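Long-range contacts in alanine racemase (Enterococcus faecalis, PDB 3E6E), which belongs to the alanine racemase family, two-domain proteins with an N-terminal TIM-type barrel and a C-terminal domain rich in beta strands: residues 15-26 against 50-60; 205-213 against 231-241. The protein carries 1 engineered substitution. One frame throughout, in Å; residues are numbered along the deposited sequence.

Interaction 1 of 2, residues 15-26 against 50-60; sequences TQAITENVQKEC and ESAKAAKKGGA
Thr19 and Gly58 are the nearest CA pair, at 4.3 Å, and meet in the turn from Lys56 to Gly59; before it, the segments on helices 15-26 and 50-56 run in the same general sense, their axes 44° apart and 7.8 Å from each other at closest approach. Gly58 has no side chain, and Thr19 O and Val22 CB lie where one would point. Thr19 CG2 is anti to the backbone N (chi1 -62° for OG1) and rests 3.6 Å from Gly58 CA. The same torsion sets OG1 beside the backbone N, facing Ala54 O. Thr19 OG1 donates to Ala54 O at 3.0 Å, with the donor tilted 24° from the carbonyl plane. The carbonyl of Ala54 thus gains a side-chain partner.

Toward the start of both segments the contact is mostly aliphatic. Ile18 lays CB and CG2 against the methyl of Ala54, CB to CB at 4.0 Å. Its CD1 reaches the hydroxyl of Ser51, which is itself hydrogen-bonded to Gly47 O. Further along, Val22 divides its branches. CG1 lies 3.8 Å from both Ala55 O and Gly58 O, and CG2 touches Ala55 CB. Cys26 SG lies 4.2 Å from Gly59 CA. Gly59 has positive phi and forms a Schellman motif after the helix, with Ala60 N bonded back to Ala55 O at 2.8 Å.

These are neighbouring helices on the outside of the TIM-type barrel. Ala55 rests on Ala37 of strand 34-38, and Cys26 and Ala60 meet Leu35 of the same strand. Glu25 reaches Ile221 and Tyr223 of the adjacent strand 220-223.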
loop_
_atom_site.group_PDB
_atom_site.type_symbol
_atom_site.label_atom_id
_atom_site.label_comp_id
_atom_site.label_asym_id
_atom_site.label_seq_id
_atom_site.Cartn_x
_atom_site.Cartn_y
_atom_site.Cartn_z
ATOM N N THR A 15 0.281 19.280 -9.714
ATOM C CA THR A 15 -0.006 18.986 -11.116
ATOM C C THR A 15 0.823 19.841 -12.090
ATOM O O THR A 15 1.339 19.321 -13.092
ATOM C CB THR A 15 -1.522 19.136 -11.425
ATOM O OG1 THR A 15 -1.967 20.447 -11.062
ATOM C CG2 THR A 15 -2.328 18.104 -10.655
ATOM N N GLN A 16 0.962 21.133 -11.785
ATOM C CA GLN A 16 1.726 22.055 -12.626
ATOM C C GLN A 16 3.081 21.435 -12.949
ATOM O O GLN A 16 3.566 21.526 -14.076
ATOM C CB GLN A 16 1.958 23.390 -11.901
ATOM C CG GLN A 16 0.693 24.110 -11.408
ATOM C CD GLN A 16 0.971 25.144 -10.293
ATOM O OE1 GLN A 16 1.763 26.084 -10.465
ATOM N NE2 GLN A 16 0.311 24.963 -9.146
ATOM N N ALA A 17 3.690 20.808 -11.945
ATOM C CA ALA A 17 4.996 20.176 -12.109
ATOM C C ALA A 17 4.982 19.017 -13.118
ATOM O O ALA A 17 5.913 18.889 -13.923
ATOM C CB ALA A 17 5.510 19.694 -10.756
ATOM N N ILE A 18 3.943 18.178 -13.072
ATOM C CA ILE A 18 3.821 17.053 -14.008
ATOM C C ILE A 18 3.771 17.624 -15.448
ATOM O O ILE A 18 4.453 17.137 -16.358
ATOM C CB ILE A 18 2.539 16.216 -13.713
ATOM C CG1 ILE A 18 2.608 15.636 -12.304
ATOM C CG2 ILE A 18 2.397 15.069 -14.703
ATOM C CD1 ILE A 18 1.403 14.839 -11.951
ATOM N N THR A 19 2.975 18.675 -15.627
ATOM C CA THR A 19 2.842 19.356 -16.912
ATOM C C THR A 19 4.222 19.808 -17.397
ATOM O O THR A 19 4.614 19.587 -18.543
ATOM C CB THR A 19 1.969 20.652 -16.792
ATOM O OG1 THR A 19 0.638 20.329 -16.373
ATOM C CG2 THR A 19 1.919 21.378 -18.129
ATOM N N GLU A 20 4.949 20.468 -16.505
ATOM C CA GLU A 20 6.266 20.997 -16.819
ATOM C C GLU A 20 7.277 19.905 -17.124
ATOM O O GLU A 20 8.132 20.070 -17.993
ATOM C CB GLU A 20 6.733 21.887 -15.661
ATOM C CG GLU A 20 8.187 22.310 -15.708
ATOM C CD GLU A 20 8.570 23.168 -14.507
ATOM O OE1 GLU A 20 9.795 23.317 -14.256
ATOM O OE2 GLU A 20 7.645 23.692 -13.823
ATOM N N ASN A 21 7.190 18.787 -16.416
ATOM C CA ASN A 21 8.125 17.700 -16.675
ATOM C C ASN A 21 7.812 17.160 -18.077
ATOM O O ASN A 21 8.714 16.807 -18.851
ATOM C CB ASN A 21 7.967 16.591 -15.627
ATOM C CG ASN A 21 8.359 17.038 -14.225
ATOM O OD1 ASN A 21 8.045 16.366 -13.241
ATOM N ND2 ASN A 21 9.052 18.166 -14.127
ATOM N N VAL A 22 6.528 17.118 -18.409
ATOM C CA VAL A 22 6.123 16.617 -19.711
ATOM C C VAL A 22 6.480 17.559 -20.860
ATOM O O VAL A 22 6.903 17.103 -21.920
ATOM C CB VAL A 22 4.627 16.324 -19.736
ATOM C CG1 VAL A 22 4.196 15.944 -21.154
ATOM C CG2 VAL A 22 4.318 15.198 -18.754
ATOM N N GLN A 23 6.308 18.863 -20.659
ATOM C CA GLN A 23 6.650 19.824 -21.695
ATOM C C GLN A 23 8.150 19.836 -21.952
ATOM O O GLN A 23 8.581 19.850 -23.103
ATOM C CB GLN A 23 6.220 21.229 -21.308
ATOM C CG GLN A 23 4.861 21.635 -21.828
ATOM C CD GLN A 23 4.746 23.139 -22.012
ATOM O OE1 GLN A 23 5.356 23.715 -22.922
ATOM N NE2 GLN A 23 3.973 23.789 -21.140
ATOM N N LYS A 24 8.950 19.845 -20.888
ATOM C CA LYS A 24 10.401 19.859 -21.062
ATOM C C LYS A 24 10.793 18.782 -22.059
ATOM O O LYS A 24 11.414 19.068 -23.080
ATOM C CB LYS A 24 11.140 19.584 -19.745
ATOM C CG LYS A 24 11.040 20.654 -18.670
ATOM C CD LYS A 24 11.647 21.972 -19.084
ATOM C CE LYS A 24 12.106 22.759 -17.853
ATOM N NZ LYS A 24 11.099 22.789 -16.737
ATOM N N GLU A 25 10.415 17.544 -21.753
ATOM C CA GLU A 25 10.734 16.411 -22.609
ATOM C C GLU A 25 10.176 16.557 -24.033
ATOM O O GLU A 25 10.880 16.290 -25.002
ATOM C CB GLU A 25 10.234 15.113 -21.954
ATOM C CG GLU A 25 10.377 13.866 -22.810
ATOM C CD GLU A 25 11.823 13.535 -23.181
ATOM O OE1 GLU A 25 12.013 12.693 -24.090
ATOM O OE2 GLU A 25 12.762 14.100 -22.571
ATOM N N CYS A 26 8.930 16.999 -24.161
ATOM C CA CYS A 26 8.319 17.163 -25.477
ATOM C C CYS A 26 9.107 18.101 -26.393
ATOM O O CYS A 26 9.117 17.929 -27.615
ATOM C CB CYS A 26 6.887 17.689 -25.340
ATOM S SG CYS A 26 5.707 16.512 -24.675
ATOM N N GLU A 50 -6.025 12.826 -12.665
ATOM C CA GLU A 50 -5.474 14.175 -12.580
ATOM C C GLU A 50 -4.040 14.249 -13.068
ATOM O O GLU A 50 -3.559 15.336 -13.392
ATOM C CB GLU A 50 -5.581 14.720 -11.154
ATOM C CG GLU A 50 -5.254 13.719 -10.093
ATOM C CD GLU A 50 -6.394 12.754 -9.824
ATOM O OE1 GLU A 50 -6.260 11.553 -10.154
ATOM O OE2 GLU A 50 -7.428 13.208 -9.279
ATOM N N SER A 51 -3.354 13.103 -13.111
ATOM C CA SER A 51 -1.974 13.052 -13.609
ATOM C C SER A 51 -2.085 13.129 -15.126
ATOM O O SER A 51 -1.455 13.959 -15.774
ATOM C CB SER A 51 -1.296 11.729 -13.238
ATOM O OG SER A 51 -0.961 11.633 -11.865
ATOM N N ALA A 52 -2.906 12.243 -15.675
ATOM C CA ALA A 52 -3.145 12.179 -17.108
ATOM C C ALA A 52 -3.469 13.561 -17.689
ATOM O O ALA A 52 -2.809 14.042 -18.607
ATOM C CB ALA A 52 -4.292 11.215 -17.382
ATOM N N LYS A 53 -4.491 14.194 -17.136
ATOM C CA LYS A 53 -4.912 15.511 -17.589
ATOM C C LYS A 53 -3.757 16.501 -17.547
ATOM O O LYS A 53 -3.636 17.373 -18.424
ATOM C CB LYS A 53 -6.061 16.007 -16.711
ATOM C CG LYS A 53 -6.644 17.350 -17.104
ATOM C CD LYS A 53 -8.030 17.514 -16.484
ATOM C CE LYS A 53 -8.563 18.934 -16.645
ATOM N NZ LYS A 53 -7.723 19.928 -15.912
ATOM N N ALA A 54 -2.908 16.368 -16.530
ATOM C CA ALA A 54 -1.759 17.258 -16.385
ATOM C C ALA A 54 -0.754 16.983 -17.484
ATOM O O ALA A 54 -0.086 17.891 -17.965
ATOM C CB ALA A 54 -1.105 17.065 -15.027
ATOM N N ALA A 55 -0.646 15.715 -17.863
ATOM C CA ALA A 55 0.266 15.298 -18.918
ATOM C C ALA A 55 -0.306 15.714 -20.262
ATOM O O ALA A 55 0.429 15.978 -21.198
ATOM C CB ALA A 55 0.458 13.782 -18.873
ATOM N N LYS A 56 -1.627 15.783 -20.359
ATOM C CA LYS A 56 -2.242 16.176 -21.617
ATOM C C LYS A 56 -1.912 17.642 -21.922
ATOM O O LYS A 56 -1.327 17.954 -22.962
ATOM C CB LYS A 56 -3.758 15.959 -21.568
ATOM C CG LYS A 56 -4.430 16.028 -22.939
ATOM C CD LYS A 56 -5.934 15.779 -22.854
ATOM C CE LYS A 56 -6.637 16.828 -21.983
ATOM N NZ LYS A 56 -8.062 16.463 -21.686
ATOM N N LYS A 57 -2.270 18.541 -21.010
ATOM C CA LYS A 57 -1.987 19.957 -21.209
ATOM C C LYS A 57 -0.495 20.189 -21.291
ATOM O O LYS A 57 -0.048 21.284 -21.620
ATOM C CB LYS A 57 -2.601 20.796 -20.082
ATOM C CG LYS A 57 -2.504 20.182 -18.691
ATOM C CD LYS A 57 -3.439 20.891 -17.710
ATOM C CE LYS A 57 -4.903 20.679 -18.092
ATOM N NZ LYS A 57 -5.839 21.438 -17.211
ATOM N N GLY A 58 0.275 19.149 -20.996
ATOM C CA GLY A 58 1.719 19.249 -21.071
ATOM C C GLY A 58 2.213 18.874 -22.465
ATOM O O GLY A 58 3.344 19.193 -22.846
ATOM N N GLY A 59 1.370 18.189 -23.233
ATOM C CA GLY A 59 1.763 17.812 -24.575
ATOM C C GLY A 59 1.525 16.358 -24.900
ATOM O O GLY A 59 1.800 15.924 -26.018
ATOM N N ALA A 60 1.016 15.597 -23.942
ATOM C CA ALA A 60 0.752 14.189 -24.169
ATOM C C ALA A 60 -0.389 14.016 -25.170
ATOM O O ALA A 60 -1.296 14.851 -25.248
ATOM C CB ALA A 60 0.401 13.516 -22.862
#

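Interaction 2 of 2, residues 205-213 against 231-241; sequences SNSATALWH and NPSGNKLAPSY. With DCS (D-[3-hydroxy-2-methyl-5-phosphonooxymethyl-pyridin-4-ylmethyl]-N,O-cycloserylamide), chain D.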
loop_
_atom_site.group_PDB
_atom_site.type_symbol
_atom_site.label_atom_id
_atom_site.label_comp_id
_atom_site.label_asym_id
_atom_site.label_seq_id
_atom_site.Cartn_x
_atom_site.Cartn_y
_atom_site.Cartn_z
ATOM N N SER A 205 11.195 3.443 -26.122
ATOM C CA SER A 205 11.626 4.377 -25.085
ATOM C C SER A 205 10.801 4.589 -23.827
ATOM O O SER A 205 9.583 4.719 -23.880
ATOM C CB SER A 205 11.852 5.749 -25.706
ATOM O OG SER A 205 12.807 5.681 -26.738
ATOM N N ASN A 206 11.497 4.646 -22.692
ATOM C CA ASN A 206 10.871 4.902 -21.397
ATOM C C ASN A 206 11.588 6.095 -20.788
ATOM O O ASN A 206 12.504 6.661 -21.409
ATOM C CB ASN A 206 10.962 3.683 -20.453
ATOM C CG ASN A 206 12.390 3.345 -20.027
ATOM O OD1 ASN A 206 12.614 2.369 -19.307
ATOM N ND2 ASN A 206 13.353 4.140 -20.468
ATOM N N SER A 207 11.117 6.483 -19.641
ATOM C CA SER A 207 11.768 7.477 -18.871
ATOM C C SER A 207 13.252 7.462 -19.018
ATOM O O SER A 207 13.832 8.362 -19.509
ATOM C CB SER A 207 11.328 7.357 -17.439
ATOM O OG SER A 207 10.193 8.067 -17.234
ATOM N N ALA A 208 13.836 6.403 -18.556
ATOM C CA ALA A 208 15.269 6.206 -18.637
ATOM C C ALA A 208 15.815 6.350 -20.063
ATOM O O ALA A 208 16.635 7.234 -20.317
ATOM C CB ALA A 208 15.637 4.832 -18.074
ATOM N N THR A 209 15.360 5.497 -20.989
ATOM C CA THR A 209 15.869 5.533 -22.368
ATOM C C THR A 209 15.747 6.909 -23.001
ATOM O O THR A 209 16.678 7.367 -23.652
ATOM C CB THR A 209 15.173 4.485 -23.313
ATOM O OG1 THR A 209 14.063 5.089 -23.973
ATOM C CG2 THR A 209 14.677 3.271 -22.534
ATOM N N ALA A 210 14.612 7.572 -22.784
ATOM C CA ALA A 210 14.381 8.902 -23.343
ATOM C C ALA A 210 15.395 9.923 -22.852
ATOM O O ALA A 210 15.900 10.741 -23.617
ATOM C CB ALA A 210 12.972 9.376 -23.005
ATOM N N LEU A 211 15.690 9.880 -21.562
ATOM C CA LEU A 211 16.641 10.812 -20.998
ATOM C C LEU A 211 18.059 10.555 -21.488
ATOM O O LEU A 211 18.675 11.426 -22.105
ATOM C CB LEU A 211 16.583 10.736 -19.473
ATOM C CG LEU A 211 15.263 11.216 -18.849
ATOM C CD1 LEU A 211 15.236 10.867 -17.388
ATOM C CD2 LEU A 211 15.107 12.720 -19.044
ATOM N N TRP A 212 18.562 9.347 -21.251
ATOM C CA TRP A 212 19.942 8.998 -21.612
ATOM C C TRP A 212 20.250 8.336 -22.963
ATOM O O TRP A 212 21.412 8.254 -23.357
ATOM C CB TRP A 212 20.532 8.151 -20.482
ATOM C CG TRP A 212 20.477 8.862 -19.160
ATOM C CD1 TRP A 212 21.202 9.959 -18.786
ATOM C CD2 TRP A 212 19.598 8.574 -18.068
ATOM N NE1 TRP A 212 20.824 10.375 -17.524
ATOM C CE2 TRP A 212 19.842 9.541 -17.063
ATOM C CE3 TRP A 212 18.625 7.596 -17.841
ATOM C CZ2 TRP A 212 19.151 9.554 -15.855
ATOM C CZ3 TRP A 212 17.931 7.610 -16.631
ATOM C CH2 TRP A 212 18.202 8.585 -15.656
ATOM N N HIS A 213 19.231 7.865 -23.672
ATOM C CA HIS A 213 19.430 7.229 -24.978
ATOM C C HIS A 213 18.467 7.863 -25.981
ATOM O O HIS A 213 17.740 7.170 -26.690
ATOM C CB HIS A 213 19.136 5.734 -24.880
ATOM C CG HIS A 213 20.120 4.970 -24.057
ATOM N ND1 HIS A 213 19.777 4.354 -22.875
ATOM C CD2 HIS A 213 21.419 4.665 -24.277
ATOM C CE1 HIS A 213 20.821 3.695 -22.404
ATOM N NE2 HIS A 213 21.831 3.868 -23.237
ATOM N N ASN A 231 14.145 10.970 -10.645
ATOM C CA ASN A 231 15.262 10.443 -11.416
ATOM C C ASN A 231 15.041 8.966 -11.672
ATOM O O ASN A 231 15.205 8.149 -10.780
ATOM C CB ASN A 231 16.558 10.635 -10.654
ATOM C CG ASN A 231 17.744 10.167 -11.433
ATOM O OD1 ASN A 231 17.732 9.076 -12.011
ATOM N ND2 ASN A 231 18.790 10.981 -11.459
ATOM N N PRO A 232 14.685 8.607 -12.910
ATOM C CA PRO A 232 14.438 7.207 -13.253
ATOM C C PRO A 232 15.571 6.234 -12.988
ATOM O O PRO A 232 15.454 5.064 -13.318
ATOM C CB PRO A 232 14.050 7.276 -14.730
ATOM C CG PRO A 232 14.828 8.437 -15.226
ATOM C CD PRO A 232 14.678 9.458 -14.115
ATOM N N SER A 233 16.668 6.700 -12.399
ATOM C CA SER A 233 17.772 5.794 -12.100
ATOM C C SER A 233 18.209 5.914 -10.646
ATOM O O SER A 233 19.310 5.488 -10.279
ATOM C CB SER A 233 18.970 6.078 -13.001
ATOM O OG SER A 233 19.763 7.136 -12.502
ATOM N N GLY A 234 17.344 6.491 -9.821
ATOM C CA GLY A 234 17.672 6.664 -8.423
ATOM C C GLY A 234 18.653 7.806 -8.256
ATOM O O GLY A 234 18.243 8.952 -8.060
ATOM N N ASN A 235 19.947 7.491 -8.333
ATOM C CA ASN A 235 21.004 8.492 -8.208
ATOM C C ASN A 235 22.261 8.083 -8.990
ATOM O O ASN A 235 23.353 8.603 -8.754
ATOM C CB ASN A 235 21.336 8.711 -6.722
ATOM C CG ASN A 235 21.263 10.189 -6.309
ATOM O OD1 ASN A 235 21.331 10.525 -5.121
ATOM N ND2 ASN A 235 21.131 11.072 -7.297
ATOM N N LYS A 236 22.093 7.159 -9.933
ATOM C CA LYS A 236 23.209 6.685 -10.747
ATOM C C LYS A 236 23.596 7.653 -11.867
ATOM O O LYS A 236 24.774 7.783 -12.208
ATOM C CB LYS A 236 22.856 5.333 -11.364
ATOM C CG LYS A 236 22.588 4.234 -10.357
ATOM C CD LYS A 236 22.242 2.927 -11.059
ATOM C CE LYS A 236 20.805 2.913 -11.523
ATOM N NZ LYS A 236 20.422 1.590 -12.083
ATOM N N LEU A 237 22.604 8.318 -12.447
ATOM C CA LEU A 237 22.846 9.256 -13.539
ATOM C C LEU A 237 22.072 10.563 -13.386
ATOM O O LEU A 237 20.976 10.602 -12.826
ATOM C CB LEU A 237 22.448 8.622 -14.872
ATOM C CG LEU A 237 23.231 7.427 -15.393
ATOM C CD1 LEU A 237 22.608 6.926 -16.689
ATOM C CD2 LEU A 237 24.658 7.844 -15.623
ATOM N N ALA A 238 22.632 11.635 -13.923
ATOM C CA ALA A 238 21.977 12.926 -13.840
ATOM C C ALA A 238 20.995 13.073 -15.006
ATOM O O ALA A 238 21.346 12.862 -16.163
ATOM C CB ALA A 238 23.028 14.041 -13.866
ATOM N N PRO A 239 19.735 13.412 -14.709
ATOM C CA PRO A 239 18.764 13.568 -15.789
ATOM C C PRO A 239 19.255 14.572 -16.804
ATOM O O PRO A 239 20.134 15.368 -16.515
ATOM C CB PRO A 239 17.523 14.022 -15.057
ATOM C CG PRO A 239 17.613 13.202 -13.812
ATOM C CD PRO A 239 19.055 13.408 -13.405
ATOM N N SER A 240 18.683 14.523 -17.998
ATOM C CA SER A 240 19.089 15.418 -19.071
ATOM C C SER A 240 18.431 16.794 -18.998
ATOM O O SER A 240 18.650 17.652 -19.856
ATOM C CB SER A 240 18.796 14.741 -20.405
ATOM O OG SER A 240 19.463 13.491 -20.439
ATOM N N TYR A 241 17.615 16.987 -17.965
ATOM C CA TYR A 241 16.935 18.253 -17.724
ATOM C C TYR A 241 16.335 18.231 -16.317
ATOM O O TYR A 241 16.088 17.163 -15.751
ATOM C CB TYR A 241 15.860 18.504 -18.792
ATOM C CG TYR A 241 14.618 17.644 -18.693
ATOM C CD1 TYR A 241 13.549 18.019 -17.882
ATOM C CD2 TYR A 241 14.507 16.454 -19.416
ATOM C CE1 TYR A 241 12.402 17.231 -17.795
ATOM C CE2 TYR A 241 13.366 15.662 -19.333
ATOM C CZ TYR A 241 12.321 16.056 -18.525
ATOM O OH TYR A 241 11.192 15.287 -18.434
HETATM N N1 DCS D . 6.520 0.951 -20.836
HETATM C C2 DCS D . 6.220 -0.322 -20.248
HETATM C C2A DCS D . 5.927 -1.534 -21.112
HETATM C C3 DCS D . 6.215 -0.402 -18.851
HETATM O O3 DCS D . 5.939 -1.563 -18.217
HETATM C C4 DCS D . 6.507 0.795 -18.079
HETATM C C4A DCS D . 6.512 0.720 -16.564
HETATM C C5 DCS D . 6.802 2.046 -18.781
HETATM C C6 DCS D . 6.798 2.088 -20.131
HETATM C C5A DCS D . 7.124 3.336 -18.069
HETATM O O4P DCS D . 8.378 3.187 -17.398
HETATM P P DCS D . 9.096 4.309 -16.525
HETATM O O1P DCS D . 9.362 5.420 -17.417
HETATM O O2P DCS D . 8.215 4.684 -15.423
HETATM O O3P DCS D . 10.345 3.743 -16.027
HETATM N N DCS D . 7.517 -0.315 -16.092
HETATM C CA DCS D . 7.704 -0.566 -14.725
HETATM C C DCS D . 7.214 -1.704 -14.017
HETATM O O DCS D . 6.459 -2.710 -14.545
HETATM N ND DCS D . 7.615 -1.624 -12.772
HETATM O OG DCS D . 8.352 -0.468 -12.620
HETATM C CB DCS D . 8.400 0.171 -13.808
#
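Trp212 lies with its indole between two leucines. Leu237 CD1 sits over one face, 3.7 Å from the centroid of the five-membered ring and 8° off its normal, a CH-pi contact. Leu211 CB covers the opposite face. At the edge, NE1 donates to Ala238 O at 2.9 Å with an N-H...O angle of 161°. The oxygen is near the ring plane, but the donor stands above the carbonyl plane. The far end of the ring, CH2, meets Pro232 CG at 3.4 Å.

Helix 207-212 follows barrel strand 201-203, and near its start Ser207 N donates to phosphate oxygen O1P of DCS, whose exact place is less sure. Ser207 OG makes a weak bond to the same oxygen and a hydrogen bond with Ala226 N. A phosphate held at the start of such a helix is common in TIM-type barrels. Ser207 CB packs on Pro232 CB at 3.8 Å.

Leu211 CD1 goes to Pro232, and CD2 meets Tyr241 CE2 at 3.4 Å, the side chains crossing at about a right angle. Ser240 OG donates to Leu211 O at 2.8 Å. Asn231 OD1 forms an Asx turn, and ND2 donates to Leu237 O nearly along the C=O axis.

In the fold
Interaction 1 lies in the barrel; interaction 2 ties a barrel helix to the loop leading from strand 220-223 to strand 249-259. Their centres are about 17 Å apart, and each is partly buried. Interaction 1 joins two outer helices mostly by small aliphatic groups and glycines. Interaction 2 uses an indole, two prolines and two side-chain bonds to backbone carbonyls. It also reaches the phosphate of DCS, which interaction 1 does not touch. The two meet through helix 15-28. Tyr241 OH is hydrogen-bonded with Tyr223 OH and probably with Asn21 O, and the Tyr241 ring packs on Lys24 and Glu25. Glu25 also touches Ala210.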